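2-(acetamidomethylene)succinate hydrolase (Mesorhizobium loti, PDB 3KXP) catalyses the last step of vitamin B6 degradation, hydrolysing (E)-2-(acetamidomethylene)succinate to succinic semialdehyde, acetate, ammonia and carbon dioxide. Local coordinates at residues A164-P169 and H294-V299; I260-S265 and V286-G291; L72-I77 and V100-H105. All blocks are in the same frame, centred on the assembly; numbering follows the deposited sequence.

From the N terminus, interaction 3 comes first: residues 72-77, at the end of strand 70-74, meet the loop 100-105 that follows strand 96-100, closing a short loop among the early strands of the sheet. It is complete before interaction 1 begins. Interaction 1 opens at 164-169, where strand 159-165 ends, and closes only at 294-299, near the C terminus. Within that long span lies the whole of interaction 2, in which 260-265 pairs with 286-291 across the last two strands. Interactions 1 and 2 touch, D166 binding the backbone of V261 and G263, while interaction 3 stays apart from both. All three are anchored on one central sheet.

Interaction 1. Residues A164-P169 and H294-V299; sequences AIDFTP and HYVNEV
I165 ends strand 159-165 with its side chain turned to V296, the first residue of helix 296-299. Its CG2, anti to the backbone N while CG1 stands beside that N (chi1 -57°), makes the closest apolar touch, 3.7 Å from V296 CB. I165 CG2 also lies 3.9 Å from V296 CG2, so the two branched side chains meet obliquely. At the far end of the isoleucine, CD1 reaches N297 CB more loosely, at 4.2 Å. D166 follows just past the strand, and its carboxylate carries the polar half of the contact. OD2 accepts the hydrogen of H294 ND1 at 2.5 Å, nearly straight (171°); it is approached on its anti side, whereas the oxygen lies almost exactly in the imidazole plane. Carboxylate and ring are turned 52° against each other. S142 sits beside H294, and S142, D166 and H294 are the probable catalytic triad of this alpha/beta hydrolase. The acid here follows the sixth strand of the sheet, not the seventh, the more familiar place in this fold. S266 OG makes a second hydrogen bond to D166 OD2, and G263 N binds D166 OD1, so partners on both oxygens restrain the carboxylate from turning. D166 OD1 also faces V296 CG2, 4.1 Å away, which puts a methyl group beside that polar atom. The carbonyl of D166 takes part too: its O lies in the plane of the H294 ring, 3.6 Å from CE1. On the histidine side, H294 CD2 stands 3.4 Å above one face of the Y295 ring, toward the rim. Beyond D166 the chain turns away from helix 296-299, and F167 packs on A145 and R146 of helix 143-154.

Interaction 2. Residues I260-S265 and V286-G291; sequences IVRGES and VVVVPG
V261 and V287 sit side by side on two parallel strands, the last two at one end of the chain's alpha/beta hydrolase sheet, joined through helix 271-280 as a beta-alpha-beta unit. Their isopropyl groups point the same way, V261 CG2 lying 4.2 Å from V287 CB. V261 CG1 reaches diagonally up the sheet to V289 CG2, at 3.9 Å. G263, in register with V289, puts no side chain on this face, so the diagonal V261 is the side chain that V289 meets on the neighbouring strand; V296 of helix 296-299 covers V261 and V289 together. On the opposite face I260 and V286 form a shared ridge against L274 of helix 271-280. Farther along, V288 CG1 nestles near E264 CA, 4.1 Å away, with the R262 guanidinium obliquely beside it; R262 NH1 is bound by V269 O. Four backbone hydrogen bonds run between the strands, from V287 N to I260 O at 2.8 Å through to E264 N to V289 O. Past the end of the strand pairing, E264 OE2 forms a salt bridge with R279 of the second subunit, while CG, anti to the backbone N (chi1 170°), starts an extended chain whose OE1 accepts G291 N at 3.1 Å, almost straight at 175°.

Interaction 3. Residues L72-I77 and V100-H105; sequences LFFHGI and VDQRGH
Q102 threads its side chain between F74 and H75, and every atom from CB outward has a neighbour. CB lies 3.8 Å from H75 NE2. CG, beside the backbone N (chi1 -59°), meets the edge of the F74 ring in its plane, 3.9 Å from CD2. CD comes next, 3.6 Å from F74 CB, as the extended chain crosses the phenylalanine at about a right angle. OE1 lies 3.5 Å from F74 CD2 and takes its hydrogen bond from N147 ND2. NE2 stands 3.5 Å above the H75 ring, over its centre, with the amide and imidazole planes 76° apart; it also gives a weak, bent hydrogen bond to H75 O at 3.0 Å. The imidazole is pinned at both nitrogens. Its ND1 donates to G76 O, and its NE2 accepts Q102 N at 3.1 Å, nearly straight (177°). H75 CE1 projects over one face of H105, toward the rim and 3.3 Å from CG, though the two rings are inclined to each other and form no regular stack. An alanine in place of H75 would probably leave Q102 N without its acceptor and G76 O without its ND1 donor, and open a gap under the Q102 amide and beside the H105 face. Backbone contacts begin where V100 N binds F73 O, and a water donates to that same oxygen and to V100 O while accepting H75 N. H105 is held from its own side, ND1 donating to R103 O within the type II turn 102-105. The His-Gly pair after strand 70-74 is characteristic of alpha/beta hydrolases, and I77 just beyond it binds chloride, as do S142 and L143, an arrangement consistent with the oxyanion hole of this fold.

Interaction 1. Residues A164-P169 and H294-V299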
loop_
_atom_site.group_PDB
_atom_site.type_symbol
_atom_site.label_atom_id
_atom_site.label_comp_id
_atom_site.label_asym_id
_atom_site.label_seq_id
_atom_site.Cartn_x
_atom_site.Cartn_y
_atom_site.Cartn_z
ATOM N N ALA A 164 -5.341 3.054 -8.434
ATOM C CA ALA A 164 -5.083 4.003 -9.512
ATOM C C ALA A 164 -3.810 3.661 -10.295
ATOM O O ALA A 164 -2.706 4.049 -9.908
ATOM C CB ALA A 164 -4.977 5.410 -8.939
ATOM N N ILE A 165 -3.973 2.958 -11.409
ATOM C CA ILE A 165 -2.836 2.553 -12.232
ATOM C C ILE A 165 -2.387 3.574 -13.278
ATOM O O ILE A 165 -3.042 3.765 -14.300
ATOM C CB ILE A 165 -3.133 1.226 -12.976
ATOM C CG1 ILE A 165 -3.506 0.130 -11.969
ATOM C CG2 ILE A 165 -1.917 0.812 -13.805
ATOM C CD1 ILE A 165 -3.804 -1.225 -12.613
ATOM N N ASP A 166 -1.261 4.219 -12.996
ATOM C CA ASP A 166 -0.611 5.186 -13.878
ATOM C C ASP A 166 -1.300 6.489 -14.276
ATOM O O ASP A 166 -1.418 6.795 -15.469
ATOM C CB ASP A 166 -0.133 4.478 -15.149
ATOM C CG ASP A 166 1.299 4.845 -15.509
ATOM O OD1 ASP A 166 2.204 4.531 -14.705
ATOM O OD2 ASP A 166 1.529 5.453 -16.577
ATOM N N PHE A 167 -1.751 7.251 -13.282
ATOM C CA PHE A 167 -2.355 8.550 -13.531
ATOM C C PHE A 167 -2.505 9.303 -12.232
ATOM O O PHE A 167 -3.400 9.038 -11.430
ATOM C CB PHE A 167 -3.714 8.451 -14.230
ATOM C CG PHE A 167 -4.093 9.719 -14.958
ATOM C CD1 PHE A 167 -4.413 10.874 -14.253
ATOM C CD2 PHE A 167 -4.039 9.780 -16.344
ATOM C CE1 PHE A 167 -4.666 12.080 -14.919
ATOM C CE2 PHE A 167 -4.290 10.978 -17.024
ATOM C CZ PHE A 167 -4.603 12.133 -16.306
ATOM N N THR A 168 -1.622 10.269 -12.049
ATOM C CA THR A 168 -1.581 11.073 -10.841
ATOM C C THR A 168 -1.669 12.547 -11.219
ATOM O O THR A 168 -1.741 12.892 -12.399
ATOM C CB THR A 168 -0.235 10.869 -10.135
ATOM O OG1 THR A 168 0.812 11.327 -11.006
ATOM C CG2 THR A 168 -0.006 9.386 -9.806
ATOM N N PRO A 169 -1.671 13.435 -10.221
ATOM C CA PRO A 169 -1.733 14.854 -10.565
ATOM C C PRO A 169 -0.310 15.218 -10.978
ATOM O O PRO A 169 0.574 14.356 -10.964
ATOM C CB PRO A 169 -2.116 15.526 -9.241
ATOM C CG PRO A 169 -2.665 14.401 -8.379
ATOM C CD PRO A 169 -1.798 13.240 -8.767
ATOM N N HIS A 294 3.848 2.869 -19.328
ATOM C CA HIS A 294 2.516 3.334 -18.971
ATOM C C HIS A 294 1.476 2.217 -18.853
ATOM O O HIS A 294 0.566 2.295 -18.020
ATOM C CB HIS A 294 2.055 4.380 -19.994
ATOM C CG HIS A 294 0.627 4.811 -19.833
ATOM N ND1 HIS A 294 0.136 5.355 -18.663
ATOM C CD2 HIS A 294 -0.403 4.819 -20.713
ATOM C CE1 HIS A 294 -1.132 5.682 -18.831
ATOM N NE2 HIS A 294 -1.485 5.368 -20.066
ATOM N N TYR A 295 1.620 1.176 -19.674
ATOM C CA TYR A 295 0.670 0.061 -19.705
ATOM C C TYR A 295 0.980 -1.045 -18.700
ATOM O O TYR A 295 1.167 -2.207 -19.058
ATOM C CB TYR A 295 0.626 -0.476 -21.135
ATOM C CG TYR A 295 0.418 0.653 -22.108
ATOM C CD1 TYR A 295 -0.849 1.213 -22.295
ATOM C CD2 TYR A 295 1.504 1.262 -22.738
ATOM C CE1 TYR A 295 -1.026 2.359 -23.075
ATOM C CE2 TYR A 295 1.338 2.411 -23.522
ATOM C CZ TYR A 295 0.071 2.953 -23.680
ATOM O OH TYR A 295 -0.097 4.095 -24.430
ATOM N N VAL A 296 0.992 -0.665 -17.428
ATOM C CA VAL A 296 1.315 -1.573 -16.338
ATOM C C VAL A 296 0.582 -2.913 -16.273
ATOM O O VAL A 296 1.221 -3.969 -16.283
ATOM C CB VAL A 296 1.135 -0.871 -14.980
ATOM C CG1 VAL A 296 1.722 -1.740 -13.865
ATOM C CG2 VAL A 296 1.790 0.509 -15.030
ATOM N N ASN A 297 -0.744 -2.883 -16.198
ATOM C CA ASN A 297 -1.492 -4.126 -16.089
ATOM C C ASN A 297 -1.297 -5.089 -17.268
ATOM O O ASN A 297 -1.282 -6.313 -17.086
ATOM C CB ASN A 297 -2.987 -3.838 -15.836
ATOM C CG ASN A 297 -3.618 -2.969 -16.910
ATOM O OD1 ASN A 297 -4.564 -3.391 -17.583
ATOM N ND2 ASN A 297 -3.111 -1.746 -17.068
ATOM N N GLU A 298 -1.112 -4.552 -18.468
ATOM C CA GLU A 298 -0.918 -5.419 -19.623
ATOM C C GLU A 298 0.529 -5.912 -19.753
ATOM O O GLU A 298 0.767 -7.063 -20.124
ATOM C CB GLU A 298 -1.358 -4.693 -20.905
ATOM C CG GLU A 298 -2.873 -4.641 -21.084
ATOM C CD GLU A 298 -3.336 -3.608 -22.107
ATOM O OE1 GLU A 298 -3.318 -2.401 -21.790
ATOM O OE2 GLU A 298 -3.726 -4.001 -23.226
ATOM N N VAL A 299 1.490 -5.051 -19.425
ATOM C CA VAL A 299 2.898 -5.403 -19.540
ATOM C C VAL A 299 3.431 -6.214 -18.353
ATOM O O VAL A 299 4.329 -7.030 -18.520
ATOM C CB VAL A 299 3.770 -4.124 -19.735
ATOM C CG1 VAL A 299 5.233 -4.506 -19.910
ATOM C CG2 VAL A 299 3.284 -3.335 -20.957
#

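Interaction 2. Residues I260-S265 and V286-G291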
loop_
_atom_site.group_PDB
_atom_site.type_symbol
_atom_site.label_atom_id
_atom_site.label_comp_id
_atom_site.label_asym_id
_atom_site.label_seq_id
_atom_site.Cartn_x
_atom_site.Cartn_y
_atom_site.Cartn_z
ATOM N N ILE A 260 -1.432 3.727 -5.297
ATOM C CA ILE A 260 -0.908 4.355 -6.502
ATOM C C ILE A 260 0.074 3.404 -7.169
ATOM O O ILE A 260 1.039 2.953 -6.546
ATOM C CB ILE A 260 -0.173 5.668 -6.186
ATOM C CG1 ILE A 260 -1.111 6.639 -5.471
ATOM C CG2 ILE A 260 0.332 6.294 -7.473
ATOM C CD1 ILE A 260 -0.419 7.904 -4.980
ATOM N N VAL A 261 -0.182 3.086 -8.433
ATOM C CA VAL A 261 0.700 2.197 -9.170
ATOM C C VAL A 261 1.280 2.948 -10.352
ATOM O O VAL A 261 0.538 3.552 -11.129
ATOM C CB VAL A 261 -0.048 0.951 -9.688
ATOM C CG1 VAL A 261 0.883 0.106 -10.534
ATOM C CG2 VAL A 261 -0.565 0.132 -8.513
ATOM N N ARG A 262 2.606 2.943 -10.467
ATOM C CA ARG A 262 3.263 3.610 -11.586
ATOM C C ARG A 262 4.188 2.635 -12.279
ATOM O O ARG A 262 4.746 1.737 -11.647
ATOM C CB ARG A 262 4.111 4.812 -11.139
ATOM C CG ARG A 262 4.697 5.573 -12.339
ATOM C CD ARG A 262 5.741 6.616 -11.985
ATOM N NE ARG A 262 7.070 6.022 -11.967
ATOM C CZ ARG A 262 7.992 6.169 -12.914
ATOM N NH1 ARG A 262 7.761 6.909 -13.991
ATOM N NH2 ARG A 262 9.151 5.550 -12.783
ATOM N N GLY A 263 4.344 2.813 -13.581
ATOM C CA GLY A 263 5.253 1.962 -14.320
ATOM C C GLY A 263 6.608 2.645 -14.256
ATOM O O GLY A 263 6.690 3.869 -14.388
ATOM N N GLU A 264 7.664 1.871 -14.044
ATOM C CA GLU A 264 9.006 2.435 -13.967
ATOM C C GLU A 264 9.369 3.323 -15.154
ATOM O O GLU A 264 9.919 4.406 -14.973
ATOM C CB GLU A 264 10.048 1.320 -13.831
ATOM C CG GLU A 264 11.477 1.808 -13.979
ATOM C CD GLU A 264 12.489 0.682 -13.918
ATOM O OE1 GLU A 264 12.255 -0.370 -14.553
ATOM O OE2 GLU A 264 13.527 0.856 -13.246
ATOM N N SER A 265 9.067 2.872 -16.367
ATOM C CA SER A 265 9.398 3.660 -17.546
ATOM C C SER A 265 8.195 4.337 -18.212
ATOM O O SER A 265 8.241 4.687 -19.395
ATOM C CB SER A 265 10.145 2.792 -18.566
ATOM O OG SER A 265 9.429 1.605 -18.860
ATOM N N VAL A 286 2.252 3.241 -2.208
ATOM C CA VAL A 286 2.748 3.316 -3.572
ATOM C C VAL A 286 3.465 2.052 -4.039
ATOM O O VAL A 286 4.194 1.414 -3.271
ATOM C CB VAL A 286 3.725 4.510 -3.723
ATOM C CG1 VAL A 286 4.290 4.541 -5.120
ATOM C CG2 VAL A 286 3.004 5.829 -3.411
ATOM N N VAL A 287 3.257 1.718 -5.312
ATOM C CA VAL A 287 3.874 0.567 -5.966
ATOM C C VAL A 287 4.431 1.036 -7.320
ATOM O O VAL A 287 3.710 1.643 -8.111
ATOM C CB VAL A 287 2.838 -0.566 -6.202
ATOM C CG1 VAL A 287 3.350 -1.555 -7.237
ATOM C CG2 VAL A 287 2.558 -1.299 -4.895
ATOM N N VAL A 288 5.720 0.783 -7.558
ATOM C CA VAL A 288 6.387 1.147 -8.813
ATOM C C VAL A 288 6.789 -0.182 -9.456
ATOM O O VAL A 288 7.597 -0.932 -8.905
ATOM C CB VAL A 288 7.657 2.023 -8.571
ATOM C CG1 VAL A 288 8.358 2.315 -9.893
ATOM C CG2 VAL A 288 7.270 3.346 -7.915
ATOM N N VAL A 289 6.210 -0.476 -10.617
ATOM C CA VAL A 289 6.469 -1.738 -11.295
ATOM C C VAL A 289 7.662 -1.698 -12.247
ATOM O O VAL A 289 7.650 -0.990 -13.255
ATOM C CB VAL A 289 5.206 -2.208 -12.062
ATOM C CG1 VAL A 289 5.407 -3.622 -12.592
ATOM C CG2 VAL A 289 3.982 -2.143 -11.145
ATOM N N PRO A 290 8.715 -2.473 -11.933
ATOM C CA PRO A 290 9.928 -2.540 -12.754
ATOM C C PRO A 290 9.637 -3.183 -14.104
ATOM O O PRO A 290 8.843 -4.120 -14.200
ATOM C CB PRO A 290 10.874 -3.399 -11.911
ATOM C CG PRO A 290 10.356 -3.226 -10.504
ATOM C CD PRO A 290 8.873 -3.270 -10.705
ATOM N N GLY A 291 10.287 -2.675 -15.142
ATOM C CA GLY A 291 10.092 -3.211 -16.477
ATOM C C GLY A 291 8.802 -2.783 -17.162
ATOM O O GLY A 291 8.596 -3.104 -18.334
#

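Interaction 3. Residues L72-I77 and V100-H105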
loop_
_atom_site.group_PDB
_atom_site.type_symbol
_atom_site.label_atom_id
_atom_site.label_comp_id
_atom_site.label_asym_id
_atom_site.label_seq_id
_atom_site.Cartn_x
_atom_site.Cartn_y
_atom_site.Cartn_z
ATOM N N LEU A 72 -14.979 -3.002 -9.804
ATOM C CA LEU A 72 -15.128 -2.458 -11.154
ATOM C C LEU A 72 -13.800 -2.072 -11.804
ATOM O O LEU A 72 -12.926 -1.505 -11.148
ATOM C CB LEU A 72 -16.057 -1.242 -11.110
ATOM C CG LEU A 72 -17.424 -1.523 -10.478
ATOM C CD1 LEU A 72 -18.223 -0.240 -10.352
ATOM C CD2 LEU A 72 -18.173 -2.545 -11.327
ATOM N N PHE A 73 -13.658 -2.370 -13.096
ATOM C CA PHE A 73 -12.436 -2.056 -13.825
ATOM C C PHE A 73 -12.674 -1.048 -14.957
ATOM O O PHE A 73 -13.552 -1.246 -15.798
ATOM C CB PHE A 73 -11.832 -3.327 -14.412
ATOM C CG PHE A 73 -11.433 -4.357 -13.389
ATOM C CD1 PHE A 73 -12.394 -5.080 -12.690
ATOM C CD2 PHE A 73 -10.096 -4.657 -13.179
ATOM C CE1 PHE A 73 -12.025 -6.098 -11.804
ATOM C CE2 PHE A 73 -9.717 -5.675 -12.290
ATOM C CZ PHE A 73 -10.682 -6.392 -11.608
ATOM N N PHE A 74 -11.874 0.016 -14.990
ATOM C CA PHE A 74 -12.007 1.057 -16.004
ATOM C C PHE A 74 -10.735 1.260 -16.839
ATOM O O PHE A 74 -9.686 1.646 -16.316
ATOM C CB PHE A 74 -12.409 2.370 -15.338
ATOM C CG PHE A 74 -13.617 2.250 -14.464
ATOM C CD1 PHE A 74 -13.513 1.726 -13.177
ATOM C CD2 PHE A 74 -14.871 2.635 -14.931
ATOM C CE1 PHE A 74 -14.639 1.588 -12.366
ATOM C CE2 PHE A 74 -16.005 2.502 -14.127
ATOM C CZ PHE A 74 -15.888 1.978 -12.841
ATOM N N HIS A 75 -10.863 1.021 -18.142
ATOM C CA HIS A 75 -9.773 1.120 -19.120
ATOM C C HIS A 75 -9.233 2.535 -19.394
ATOM O O HIS A 75 -9.788 3.532 -18.931
ATOM C CB HIS A 75 -10.264 0.520 -20.440
ATOM C CG HIS A 75 -11.398 1.285 -21.047
ATOM N ND1 HIS A 75 -11.217 2.487 -21.695
ATOM C CD2 HIS A 75 -12.737 1.083 -21.001
ATOM C CE1 HIS A 75 -12.394 2.997 -22.016
ATOM N NE2 HIS A 75 -13.332 2.165 -21.604
ATOM N N GLY A 76 -8.153 2.610 -20.171
ATOM C CA GLY A 76 -7.572 3.897 -20.526
ATOM C C GLY A 76 -8.213 4.455 -21.793
ATOM O O GLY A 76 -9.055 3.784 -22.402
ATOM N N ILE A 77 -7.821 5.661 -22.207
ATOM C CA ILE A 77 -8.394 6.279 -23.405
ATOM C C ILE A 77 -8.197 5.434 -24.681
ATOM O O ILE A 77 -7.142 4.826 -24.889
ATOM C CB ILE A 77 -7.816 7.688 -23.614
ATOM C CG1 ILE A 77 -8.715 8.491 -24.556
ATOM C CG2 ILE A 77 -6.416 7.598 -24.194
ATOM C CD1 ILE A 77 -8.393 9.983 -24.562
ATOM N N VAL A 100 -15.955 -2.084 -17.283
ATOM C CA VAL A 100 -16.886 -1.155 -17.912
ATOM C C VAL A 100 -16.358 -0.420 -19.130
ATOM O O VAL A 100 -15.287 0.190 -19.087
ATOM C CB VAL A 100 -17.343 -0.059 -16.905
ATOM C CG1 VAL A 100 -18.368 0.847 -17.544
ATOM C CG2 VAL A 100 -17.886 -0.701 -15.640
ATOM N N ASP A 101 -17.112 -0.477 -20.221
ATOM C CA ASP A 101 -16.737 0.269 -21.410
ATOM C C ASP A 101 -17.208 1.654 -21.012
ATOM O O ASP A 101 -18.392 1.853 -20.748
ATOM C CB ASP A 101 -17.510 -0.223 -22.636
ATOM C CG ASP A 101 -16.880 -1.448 -23.260
ATOM O OD1 ASP A 101 -17.492 -2.039 -24.177
ATOM O OD2 ASP A 101 -15.760 -1.813 -22.837
ATOM N N GLN A 102 -16.301 2.613 -20.931
ATOM C CA GLN A 102 -16.737 3.932 -20.520
ATOM C C GLN A 102 -17.301 4.739 -21.686
ATOM O O GLN A 102 -17.081 4.401 -22.850
ATOM C CB GLN A 102 -15.588 4.646 -19.819
ATOM C CG GLN A 102 -15.126 3.859 -18.600
ATOM C CD GLN A 102 -13.833 4.368 -18.027
ATOM O OE1 GLN A 102 -13.823 5.201 -17.115
ATOM N NE2 GLN A 102 -12.721 3.882 -18.569
ATOM N N ARG A 103 -18.051 5.788 -21.363
ATOM C CA ARG A 103 -18.661 6.622 -22.382
ATOM C C ARG A 103 -17.683 6.987 -23.490
ATOM O O ARG A 103 -16.524 7.321 -23.237
ATOM C CB ARG A 103 -19.230 7.897 -21.760
ATOM C CG ARG A 103 -18.187 8.853 -21.209
ATOM C CD ARG A 103 -18.841 10.182 -20.903
ATOM N NE ARG A 103 -19.980 10.003 -20.006
ATOM C CZ ARG A 103 -21.026 10.816 -19.954
ATOM N NH1 ARG A 103 -22.016 10.574 -19.106
ATOM N NH2 ARG A 103 -21.092 11.859 -20.763
ATOM N N GLY A 104 -18.171 6.914 -24.725
ATOM C CA GLY A 104 -17.355 7.232 -25.881
ATOM C C GLY A 104 -16.537 6.044 -26.358
ATOM O O GLY A 104 -15.925 6.099 -27.427
ATOM N N HIS A 105 -16.549 4.959 -25.585
ATOM C CA HIS A 105 -15.759 3.776 -25.922
ATOM C C HIS A 105 -16.570 2.494 -26.094
ATOM O O HIS A 105 -17.761 2.443 -25.790
ATOM C CB HIS A 105 -14.705 3.512 -24.836
ATOM C CG HIS A 105 -13.823 4.685 -24.529
ATOM N ND1 HIS A 105 -14.289 5.834 -23.923
ATOM C CD2 HIS A 105 -12.490 4.862 -24.695
ATOM C CE1 HIS A 105 -13.281 6.664 -23.725
ATOM N NE2 HIS A 105 -12.179 6.099 -24.184
HETATM O O HOH W 1 -12.887 -1.084 -18.440
#